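Local coordinates for protein aldehyde dehydrogenase (Staphylococcus aureus, PDB 6K10) that oxidises the carotenoid aldehyde 4,4'-diaponeurosporen-4-al to 4,4'-diaponeurosporenoic acid with NAD+ in the biosynthesis of staphyloxanthin, at residues V226-N231 against L352-L357; V252-I257 against S372-S377; I257-H260 against D266-T269; E359-I364 against I387-F392. The protein carries 1 engineered substitution. All coordinates share one frame; numbering follows the deposited sequence.

Interaction 1 (V226-N231 against L352-L357); sequences VDETAN and LTYQSL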
# COMPACT_ATOMS: atom_id res chain seq x y z
N VAL A 226 -10.50 -7.83 -29.36
CA VAL A 226 -10.53 -7.21 -30.68
C VAL A 226 -11.97 -7.29 -31.15
O VAL A 226 -12.43 -8.37 -31.54
CB VAL A 226 -9.57 -7.89 -31.67
CG1 VAL A 226 -9.68 -7.26 -33.06
CG2 VAL A 226 -8.14 -7.85 -31.15
N ASP A 227 -12.70 -6.18 -31.09
CA ASP A 227 -14.09 -6.21 -31.50
C ASP A 227 -14.24 -5.88 -32.98
O ASP A 227 -13.26 -5.59 -33.68
CB ASP A 227 -14.95 -5.30 -30.60
CG ASP A 227 -14.88 -3.81 -30.93
OD1 ASP A 227 -14.33 -3.40 -31.98
OD2 ASP A 227 -15.41 -3.03 -30.12
N GLU A 228 -15.48 -5.95 -33.46
CA GLU A 228 -15.75 -5.87 -34.89
C GLU A 228 -15.50 -4.50 -35.49
O GLU A 228 -15.49 -4.38 -36.72
CB GLU A 228 -17.18 -6.31 -35.18
CG GLU A 228 -18.26 -5.50 -34.46
CD GLU A 228 -18.62 -6.07 -33.10
OE1 GLU A 228 -17.71 -6.55 -32.39
OE2 GLU A 228 -19.82 -6.05 -32.74
N THR A 229 -15.29 -3.47 -34.67
CA THR A 229 -14.99 -2.13 -35.17
C THR A 229 -13.50 -1.83 -35.24
O THR A 229 -13.12 -0.75 -35.69
CB THR A 229 -15.68 -1.07 -34.30
OG1 THR A 229 -15.02 -1.00 -33.03
CG2 THR A 229 -17.14 -1.41 -34.09
N ALA A 230 -12.65 -2.76 -34.80
CA ALA A 230 -11.23 -2.47 -34.67
C ALA A 230 -10.57 -2.23 -36.02
O ALA A 230 -10.99 -2.77 -37.05
CB ALA A 230 -10.52 -3.62 -33.95
N ASN A 231 -9.53 -1.41 -36.00
CA ASN A 231 -8.62 -1.28 -37.14
C ASN A 231 -7.72 -2.52 -37.11
O ASN A 231 -6.79 -2.60 -36.30
CB ASN A 231 -7.81 0.01 -37.04
CG ASN A 231 -6.96 0.26 -38.28
OD1 ASN A 231 -6.39 -0.66 -38.87
ND2 ASN A 231 -6.88 1.53 -38.68
N LEU A 352 -9.27 -16.89 -29.64
CA LEU A 352 -10.61 -17.38 -29.36
C LEU A 352 -11.64 -16.39 -29.88
O LEU A 352 -11.40 -15.18 -29.89
CB LEU A 352 -10.83 -17.60 -27.85
CG LEU A 352 -9.99 -18.61 -27.07
CD1 LEU A 352 -8.58 -18.10 -26.78
CD2 LEU A 352 -10.70 -18.99 -25.77
N THR A 353 -12.78 -16.90 -30.31
CA THR A 353 -13.84 -16.05 -30.85
C THR A 353 -14.96 -15.86 -29.84
O THR A 353 -15.19 -16.69 -28.96
CB THR A 353 -14.42 -16.64 -32.14
OG1 THR A 353 -15.11 -17.86 -31.84
CG2 THR A 353 -13.33 -16.91 -33.12
N TYR A 354 -15.66 -14.73 -29.98
CA TYR A 354 -16.84 -14.44 -29.19
C TYR A 354 -17.88 -13.79 -30.09
O TYR A 354 -17.55 -13.26 -31.15
CB TYR A 354 -16.51 -13.54 -27.99
CG TYR A 354 -16.19 -12.09 -28.33
CD1 TYR A 354 -17.20 -11.14 -28.42
CD2 TYR A 354 -14.89 -11.68 -28.56
CE1 TYR A 354 -16.93 -9.83 -28.73
CE2 TYR A 354 -14.60 -10.36 -28.87
CZ TYR A 354 -15.63 -9.44 -28.96
OH TYR A 354 -15.36 -8.13 -29.27
N GLN A 355 -19.14 -13.86 -29.68
CA GLN A 355 -20.22 -13.30 -30.49
C GLN A 355 -20.69 -11.94 -30.00
O GLN A 355 -21.14 -11.12 -30.81
CB GLN A 355 -21.41 -14.26 -30.54
CG GLN A 355 -21.18 -15.48 -31.41
CD GLN A 355 -22.47 -16.17 -31.81
N SER A 356 -20.62 -11.68 -28.69
CA SER A 356 -21.01 -10.39 -28.14
C SER A 356 -20.05 -10.00 -27.03
O SER A 356 -19.45 -10.86 -26.38
CB SER A 356 -22.46 -10.40 -27.61
OG SER A 356 -22.60 -11.19 -26.43
N LEU A 357 -19.90 -8.69 -26.83
CA LEU A 357 -18.97 -8.19 -25.82
C LEU A 357 -19.28 -8.73 -24.43
O LEU A 357 -18.37 -8.90 -23.61
CB LEU A 357 -18.97 -6.66 -25.80
CG LEU A 357 -17.85 -6.05 -24.96
CD1 LEU A 357 -16.51 -6.29 -25.63
CD2 LEU A 357 -18.07 -4.56 -24.70
O HOH W 1 -17.81 -6.89 -29.61
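With chi1 near +72°, Tyr354 swings its ring off the end of strand 348-354 toward Asp227, whose CB is set beside the phenol by the backbone while chi1 of +80° turns the carboxylate away, back into its own loop. The setting is the C-terminal ends of the parallel strands of the aldehyde dehydrogenase catalytic domain. Strand 256-260 runs between the two segments, and a long side chain such as tyrosine suits the distance across that strand: its ring packs on Leu258 and its OH comes within 3.2 Å of Asp227 CB.

Residues 227-230 form a type I turn, closed by Ala230 N bonding to Asp227 O. Aspartate fits its first position because OD1 accepts Thr229 N, making an Asx turn, from 49° out of the carboxylate plane. Thr229 OG1 reaches the same oxygen on its syn side, so OD1 is held by two donors, while OD2 is bonded to Ser377 OG. Since the atom that meets Tyr354 OH is the carbon CB, the direct touch is van der Waals; the polar link runs through water. One water, in the tyrosine ring plane at its edge, is 2.8 Å from Tyr354 OH and donates to Glu228 OE1, also at 2.8 Å.

Interaction 2 (V252-I257 against S372-S377); sequences VAPDYI and SLYLFS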
# COMPACT_ATOMS: atom_id res chain seq x y z
N VAL A 252 3.03 -8.38 -19.08
CA VAL A 252 1.95 -7.63 -19.71
C VAL A 252 1.87 -7.92 -21.21
O VAL A 252 1.22 -7.20 -21.95
CB VAL A 252 2.08 -6.12 -19.43
CG1 VAL A 252 2.09 -5.86 -17.93
CG2 VAL A 252 3.34 -5.58 -20.07
N ALA A 253 2.53 -8.99 -21.66
CA ALA A 253 2.37 -9.41 -23.04
C ALA A 253 0.95 -9.92 -23.27
O ALA A 253 0.36 -10.54 -22.38
CB ALA A 253 3.37 -10.51 -23.39
N PRO A 254 0.38 -9.65 -24.44
CA PRO A 254 -0.88 -10.32 -24.81
C PRO A 254 -0.76 -11.82 -24.61
O PRO A 254 0.04 -12.49 -25.27
CB PRO A 254 -1.04 -9.95 -26.28
CG PRO A 254 -0.40 -8.60 -26.38
CD PRO A 254 0.80 -8.68 -25.46
N ASP A 255 -1.53 -12.34 -23.66
CA ASP A 255 -1.51 -13.79 -23.48
C ASP A 255 -2.40 -14.48 -24.51
O ASP A 255 -1.94 -15.40 -25.20
CB ASP A 255 -1.95 -14.16 -22.06
CG ASP A 255 -1.79 -15.65 -21.78
OD1 ASP A 255 -2.69 -16.43 -22.15
OD2 ASP A 255 -0.74 -16.03 -21.21
N TYR A 256 -3.65 -14.05 -24.63
CA TYR A 256 -4.58 -14.63 -25.59
C TYR A 256 -5.47 -13.54 -26.16
O TYR A 256 -5.55 -12.43 -25.63
CB TYR A 256 -5.43 -15.75 -24.94
CG TYR A 256 -6.32 -15.26 -23.81
CD1 TYR A 256 -5.86 -15.22 -22.50
CD2 TYR A 256 -7.63 -14.86 -24.05
CE1 TYR A 256 -6.66 -14.79 -21.47
CE2 TYR A 256 -8.45 -14.42 -23.03
CZ TYR A 256 -7.96 -14.39 -21.73
OH TYR A 256 -8.77 -13.96 -20.70
N ILE A 257 -6.15 -13.87 -27.26
CA ILE A 257 -7.00 -12.94 -27.98
C ILE A 257 -8.44 -13.43 -27.93
O ILE A 257 -8.71 -14.61 -28.18
CB ILE A 257 -6.53 -12.75 -29.43
CG1 ILE A 257 -5.08 -12.24 -29.46
CG2 ILE A 257 -7.47 -11.81 -30.19
CD1 ILE A 257 -4.60 -11.75 -30.83
N SER A 372 -2.55 -7.03 -17.04
CA SER A 372 -2.89 -6.07 -18.07
C SER A 372 -4.08 -6.57 -18.87
O SER A 372 -4.41 -7.76 -18.88
CB SER A 372 -1.70 -5.79 -19.00
OG SER A 372 -1.39 -6.91 -19.80
N LEU A 373 -4.76 -5.62 -19.52
CA LEU A 373 -5.84 -5.91 -20.44
C LEU A 373 -5.76 -4.92 -21.59
O LEU A 373 -5.46 -3.74 -21.37
CB LEU A 373 -7.22 -5.84 -19.77
CG LEU A 373 -8.44 -6.13 -20.66
CD1 LEU A 373 -9.51 -6.88 -19.88
CD2 LEU A 373 -9.01 -4.84 -21.24
N TYR A 374 -6.05 -5.39 -22.80
CA TYR A 374 -6.03 -4.55 -23.98
C TYR A 374 -7.34 -4.70 -24.74
O TYR A 374 -7.89 -5.80 -24.83
CB TYR A 374 -4.84 -4.88 -24.88
CG TYR A 374 -3.53 -4.92 -24.12
CD1 TYR A 374 -2.92 -3.75 -23.71
CD2 TYR A 374 -2.92 -6.13 -23.80
CE1 TYR A 374 -1.73 -3.78 -23.00
CE2 TYR A 374 -1.73 -6.17 -23.10
CZ TYR A 374 -1.14 -4.99 -22.71
OH TYR A 374 0.05 -5.03 -22.01
N LEU A 375 -7.84 -3.59 -25.27
CA LEU A 375 -9.03 -3.57 -26.10
C LEU A 375 -8.73 -2.81 -27.37
O LEU A 375 -8.24 -1.68 -27.32
CB LEU A 375 -10.21 -2.92 -25.37
CG LEU A 375 -11.41 -2.60 -26.27
CD1 LEU A 375 -12.06 -3.88 -26.79
CD2 LEU A 375 -12.42 -1.74 -25.55
N PHE A 376 -9.02 -3.43 -28.51
CA PHE A 376 -8.92 -2.78 -29.81
C PHE A 376 -10.33 -2.56 -30.33
O PHE A 376 -11.07 -3.53 -30.57
CB PHE A 376 -8.08 -3.60 -30.79
CG PHE A 376 -6.61 -3.52 -30.51
CD1 PHE A 376 -6.01 -4.39 -29.61
CD2 PHE A 376 -5.83 -2.54 -31.10
CE1 PHE A 376 -4.66 -4.30 -29.33
CE2 PHE A 376 -4.47 -2.45 -30.83
CZ PHE A 376 -3.89 -3.33 -29.94
N SER A 377 -10.70 -1.29 -30.47
CA SER A 377 -12.06 -0.90 -30.81
C SER A 377 -12.05 0.56 -31.24
O SER A 377 -11.23 1.35 -30.76
CB SER A 377 -13.00 -1.09 -29.61
OG SER A 377 -14.32 -0.66 -29.92
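This is a buried contact of mixed polar and apolar character, joining the segment just after the predicted catalytic position to strand 372-376 in the sheet of the aldehyde dehydrogenase catalytic domain. Residues 252-255 lead into strand 256-260, while strand 223-226 lies between that strand and 372-376, so the two segments meet through side chains of strand 372-376 that reach to the loop ahead of strand 256-260.

Tyr374 does most of the reaching. With CG anti to its carbonyl carbon (chi1 -50°), the ring extends toward Val252 and its OH donates to Val252 O at 2.5 Å, a very short bond whose exact length deserves caution. The carbonyl oxygen lies at the ring edge, in its plane, where a phenol proton can point at it. A tyrosine suits this place because its flat body fills buried space and its far end satisfies a buried carbonyl.

Ser372 comes up beside the tyrosine hydroxyl. Its OG is 3.4 Å from Val252 O, at most a weak bond, and its firmer partner is Ser222 OG. The branched Val252 packs against both hydroxyls: CB is 3.5 Å from Tyr374 OH, the side chains crossing at about a right angle, and CG1 rests 3.9 Å from Ser372 CB. Pro254 adds CD, 4.3 Å from Tyr374 CE2.

Val252 directly follows the engineered Ser251, and its side chain is about 7 Å from that of the predicted catalytic Glu217 (nearest atoms). The arrangement is consistent with a second shell of the aldehyde dehydrogenase active site, where the loop carrying the nucleophile position rests on the parallel strands.

Interaction 3 (I257-H260 against D266-T269); sequences ILVH and DLIT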
# COMPACT_ATOMS: atom_id res chain seq x y z
N ILE A 257 -6.15 -13.87 -27.26
CA ILE A 257 -7.00 -12.94 -27.98
C ILE A 257 -8.44 -13.43 -27.93
O ILE A 257 -8.71 -14.61 -28.18
CB ILE A 257 -6.53 -12.75 -29.43
CG1 ILE A 257 -5.08 -12.24 -29.46
CG2 ILE A 257 -7.47 -11.81 -30.19
CD1 ILE A 257 -4.60 -11.75 -30.83
N LEU A 258 -9.36 -12.53 -27.59
CA LEU A 258 -10.79 -12.72 -27.77
C LEU A 258 -11.19 -11.78 -28.91
O LEU A 258 -11.20 -10.56 -28.72
CB LEU A 258 -11.57 -12.40 -26.50
CG LEU A 258 -11.47 -13.39 -25.34
CD1 LEU A 258 -11.94 -12.72 -24.06
CD2 LEU A 258 -12.29 -14.65 -25.61
N VAL A 259 -11.46 -12.35 -30.08
CA VAL A 259 -11.79 -11.56 -31.27
C VAL A 259 -13.22 -11.86 -31.68
O VAL A 259 -13.68 -13.00 -31.59
CB VAL A 259 -10.81 -11.84 -32.43
CG1 VAL A 259 -10.88 -13.29 -32.90
CG2 VAL A 259 -11.06 -10.89 -33.60
N HIS A 260 -13.94 -10.82 -32.10
CA HIS A 260 -15.30 -11.03 -32.59
C HIS A 260 -15.27 -11.93 -33.82
O HIS A 260 -14.40 -11.80 -34.69
CB HIS A 260 -15.97 -9.70 -32.91
CG HIS A 260 -17.44 -9.83 -33.20
ND1 HIS A 260 -17.93 -10.10 -34.45
CD2 HIS A 260 -18.51 -9.75 -32.38
CE1 HIS A 260 -19.25 -10.18 -34.40
NE2 HIS A 260 -19.63 -9.97 -33.15
N ASP A 266 -9.84 -12.01 -40.66
CA ASP A 266 -9.11 -10.79 -40.99
C ASP A 266 -7.94 -10.59 -40.04
O ASP A 266 -6.84 -10.21 -40.46
CB ASP A 266 -10.04 -9.58 -40.93
CG ASP A 266 -11.04 -9.55 -42.07
OD1 ASP A 266 -10.72 -10.05 -43.17
OD2 ASP A 266 -12.15 -9.02 -41.86
N LEU A 267 -8.15 -10.84 -38.74
CA LEU A 267 -7.09 -10.64 -37.77
C LEU A 267 -5.95 -11.62 -37.98
O LEU A 267 -4.77 -11.24 -37.92
CB LEU A 267 -7.64 -10.76 -36.35
CG LEU A 267 -6.63 -10.51 -35.24
CD1 LEU A 267 -6.13 -9.07 -35.29
CD2 LEU A 267 -7.22 -10.83 -33.88
N ILE A 268 -6.27 -12.89 -38.22
CA ILE A 268 -5.23 -13.89 -38.46
C ILE A 268 -4.39 -13.51 -39.67
O ILE A 268 -3.16 -13.59 -39.65
CB ILE A 268 -5.86 -15.29 -38.62
CG1 ILE A 268 -6.46 -15.75 -37.29
CG2 ILE A 268 -4.83 -16.28 -39.13
CD1 ILE A 268 -7.05 -17.13 -37.34
N THR A 269 -5.05 -13.08 -40.75
CA THR A 269 -4.34 -12.65 -41.94
C THR A 269 -3.41 -11.48 -41.63
O THR A 269 -2.24 -11.47 -42.05
CB THR A 269 -5.33 -12.26 -43.04
OG1 THR A 269 -6.03 -13.43 -43.49
CG2 THR A 269 -4.62 -11.61 -44.21
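Strand 256-260 and helix 264-279 lie side by side with their closest alpha carbons, Val259 CA and Leu267 CA, 8.1 Å apart. The two are joined by a short connection, forming a beta-alpha unit in which the helix folds back onto the strand that precedes it, as in the alpha/beta catalytic domain of aldehyde dehydrogenases.

Every second residue of an extended strand points to the same side, so Ile257 and Val259 both direct their CB toward the helix. Beta-branched residues suit a strand, and here they offer broad apolar surface to one helix residue, Leu267. Leucine is apt for the helix, since its branch lies one carbon further out and can reach down to the sheet. Its chi1 of -177° and chi2 of +64° bring CD2 into the corner formed by the two strand side chains. Ile257 and Leu267 meet tip to tip, with the Ile257 CG2 methyl 3.8 Å from Leu267 CD2 and Ile257 CD1 slightly farther. Val259 instead slides past Leu267 in the opposite direction and touches with one flank, through CB and CG2.

Leu267 also packs on Val226 of the neighbouring strand, and Ile268 on Ile351 of strand 348-354, so the helix spans several strands of this sheet face. The contact is wholly apolar and buried. At its centre, Leu267 CD2 is 3.9 Å from Val259 CG2, and the directions to the two strand CG2 methyls diverge by about 82°.

Interaction 4 (E359-I364 against I387-F392); sequences EAIAFI and INELSF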
# COMPACT_ATOMS: atom_id res chain seq x y z
N GLU A 359 -20.15 -11.70 -23.69
CA GLU A 359 -19.49 -12.99 -23.56
C GLU A 359 -18.00 -12.82 -23.31
O GLU A 359 -17.42 -13.51 -22.45
CB GLU A 359 -19.74 -13.83 -24.82
N ALA A 360 -17.35 -11.90 -24.03
CA ALA A 360 -15.93 -11.64 -23.78
C ALA A 360 -15.69 -11.17 -22.35
O ALA A 360 -14.77 -11.64 -21.68
CB ALA A 360 -15.41 -10.61 -24.79
N ILE A 361 -16.54 -10.26 -21.86
CA ILE A 361 -16.41 -9.75 -20.50
C ILE A 361 -16.64 -10.87 -19.48
O ILE A 361 -15.90 -11.00 -18.50
CB ILE A 361 -17.37 -8.56 -20.28
CG1 ILE A 361 -16.86 -7.33 -21.03
CG2 ILE A 361 -17.58 -8.28 -18.79
CD1 ILE A 361 -17.80 -6.13 -20.97
N ALA A 362 -17.68 -11.68 -19.71
CA ALA A 362 -17.93 -12.82 -18.83
C ALA A 362 -16.75 -13.78 -18.80
O ALA A 362 -16.35 -14.24 -17.72
CB ALA A 362 -19.20 -13.54 -19.28
N PHE A 363 -16.19 -14.10 -19.97
CA PHE A 363 -15.02 -14.97 -20.04
C PHE A 363 -13.88 -14.44 -19.18
O PHE A 363 -13.29 -15.17 -18.39
CB PHE A 363 -14.58 -15.10 -21.51
CG PHE A 363 -13.50 -16.13 -21.73
CD1 PHE A 363 -12.16 -15.81 -21.54
CD2 PHE A 363 -13.81 -17.41 -22.15
CE1 PHE A 363 -11.17 -16.75 -21.75
CE2 PHE A 363 -12.82 -18.35 -22.37
CZ PHE A 363 -11.50 -18.02 -22.17
N ILE A 364 -13.56 -13.15 -19.33
CA ILE A 364 -12.44 -12.56 -18.60
C ILE A 364 -12.75 -12.48 -17.11
O ILE A 364 -11.88 -12.72 -16.26
CB ILE A 364 -12.08 -11.19 -19.19
CG1 ILE A 364 -11.63 -11.34 -20.65
CG2 ILE A 364 -11.02 -10.48 -18.36
CD1 ILE A 364 -11.64 -10.04 -21.44
N ILE A 387 -13.42 -0.68 -19.55
CA ILE A 387 -12.67 -0.03 -18.48
C ILE A 387 -13.48 -0.02 -17.19
O ILE A 387 -12.93 -0.17 -16.09
CB ILE A 387 -12.26 1.39 -18.90
CG1 ILE A 387 -11.38 1.34 -20.16
CG2 ILE A 387 -11.54 2.11 -17.76
CD1 ILE A 387 -11.13 2.70 -20.78
N ASN A 388 -14.80 0.14 -17.30
CA ASN A 388 -15.63 0.26 -16.10
C ASN A 388 -15.97 -1.10 -15.51
O ASN A 388 -16.05 -1.24 -14.28
CB ASN A 388 -16.92 1.02 -16.42
CG ASN A 388 -16.67 2.47 -16.77
OD1 ASN A 388 -15.59 3.01 -16.50
ND2 ASN A 388 -17.67 3.12 -17.34
N GLU A 389 -16.17 -2.13 -16.34
CA GLU A 389 -16.72 -3.39 -15.86
C GLU A 389 -15.67 -4.45 -15.54
O GLU A 389 -15.97 -5.37 -14.78
CB GLU A 389 -17.72 -3.95 -16.87
CG GLU A 389 -18.95 -3.08 -17.06
CD GLU A 389 -19.88 -3.62 -18.13
OE1 GLU A 389 -20.01 -4.86 -18.24
OE2 GLU A 389 -20.49 -2.81 -18.85
N LEU A 390 -14.47 -4.35 -16.10
CA LEU A 390 -13.42 -5.32 -15.87
C LEU A 390 -12.28 -4.68 -15.09
O LEU A 390 -11.78 -3.62 -15.48
CB LEU A 390 -12.89 -5.89 -17.19
CG LEU A 390 -13.86 -6.76 -17.98
CD1 LEU A 390 -13.29 -7.10 -19.34
CD2 LEU A 390 -14.20 -8.02 -17.20
N SER A 391 -11.88 -5.32 -14.00
CA SER A 391 -10.76 -4.87 -13.19
C SER A 391 -9.49 -5.61 -13.59
O SER A 391 -9.50 -6.83 -13.79
CB SER A 391 -11.02 -5.07 -11.70
OG SER A 391 -9.89 -4.67 -10.94
N PHE A 392 -8.40 -4.86 -13.71
CA PHE A 392 -7.11 -5.40 -14.09
C PHE A 392 -6.06 -4.40 -13.64
O PHE A 392 -6.38 -3.27 -13.26
CB PHE A 392 -7.03 -5.67 -15.60
CG PHE A 392 -7.51 -4.52 -16.45
CD1 PHE A 392 -8.85 -4.39 -16.78
CD2 PHE A 392 -6.61 -3.57 -16.91
CE1 PHE A 392 -9.29 -3.34 -17.56
CE2 PHE A 392 -7.05 -2.51 -17.70
CZ PHE A 392 -8.39 -2.40 -18.02
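The carboxylate of Glu389 is the flat group that meets the other segment: the terminal methyl of Ile361 stands well above its plane, CD1 lying 3.7 Å from Glu389 OE1. This is packing and not a polar bond, the two side chains crossing at about a right angle. The charge is answered elsewhere, for OE2 forms a salt bridge with Arg385 NE. Glutamate suits this partly exposed place because its extended chain carries the carboxylate out to the isoleucine tip and to Arg385.

The apolar part of the contact centres on Leu390, which sits against two residues one helical turn apart, Ile361 and Ile364. Its CD2 is 3.7 Å from Ile361 CG2 and equally close to the backbone atom Ile361 O. Its CD1 lies 4.0 Å from Ile361 CG1 and 4.0 Å from Ile364 CD1. Leu390 and Ile361 cross obliquely, Leu390 and Ile364 nearly at right angles.

Helices 357-365 and 380-389, on either side of strand 372-376 in sequence, form an alpha-beta-alpha run in the aldehyde dehydrogenase catalytic domain. Both cover the same sheet face: Leu390 and Ile364 each pack on Leu373 of that strand, and Ile364 also on Leu258.

Leu390 is the first residue to leave helical geometry (phi/psi -113°/129°), so its buried side chain is set just where the chain turns away. Its carbonyl oxygen accepts a bond from Lys435 NZ of the second subunit, which also bonds to Ile387 O.

Overall arrangement
The four contacts belong to one mixed sheet, largely parallel in this part, and to the helices on its two faces. Strand 256-260 links interactions 2 and 3, which share Ile257. Interaction 1 lies about 8 Å from interaction 3 between centres, near the C-terminal ends of neighbouring strands. Interaction 4, about 12 Å from interaction 2 and 18 Å from interaction 3, lies on the sheet face opposite helix 264-279 of interaction 3, where Leu258 meets Ile364. Along the chain, interaction 3 nests inside the loop closed by interaction 1, interactions 1 and 2 interleave, and interaction 4 follows interaction 1. They range from the predicted active-site region, near interaction 2, to the strand ends at interaction 1 and the second subunit beside interaction 4.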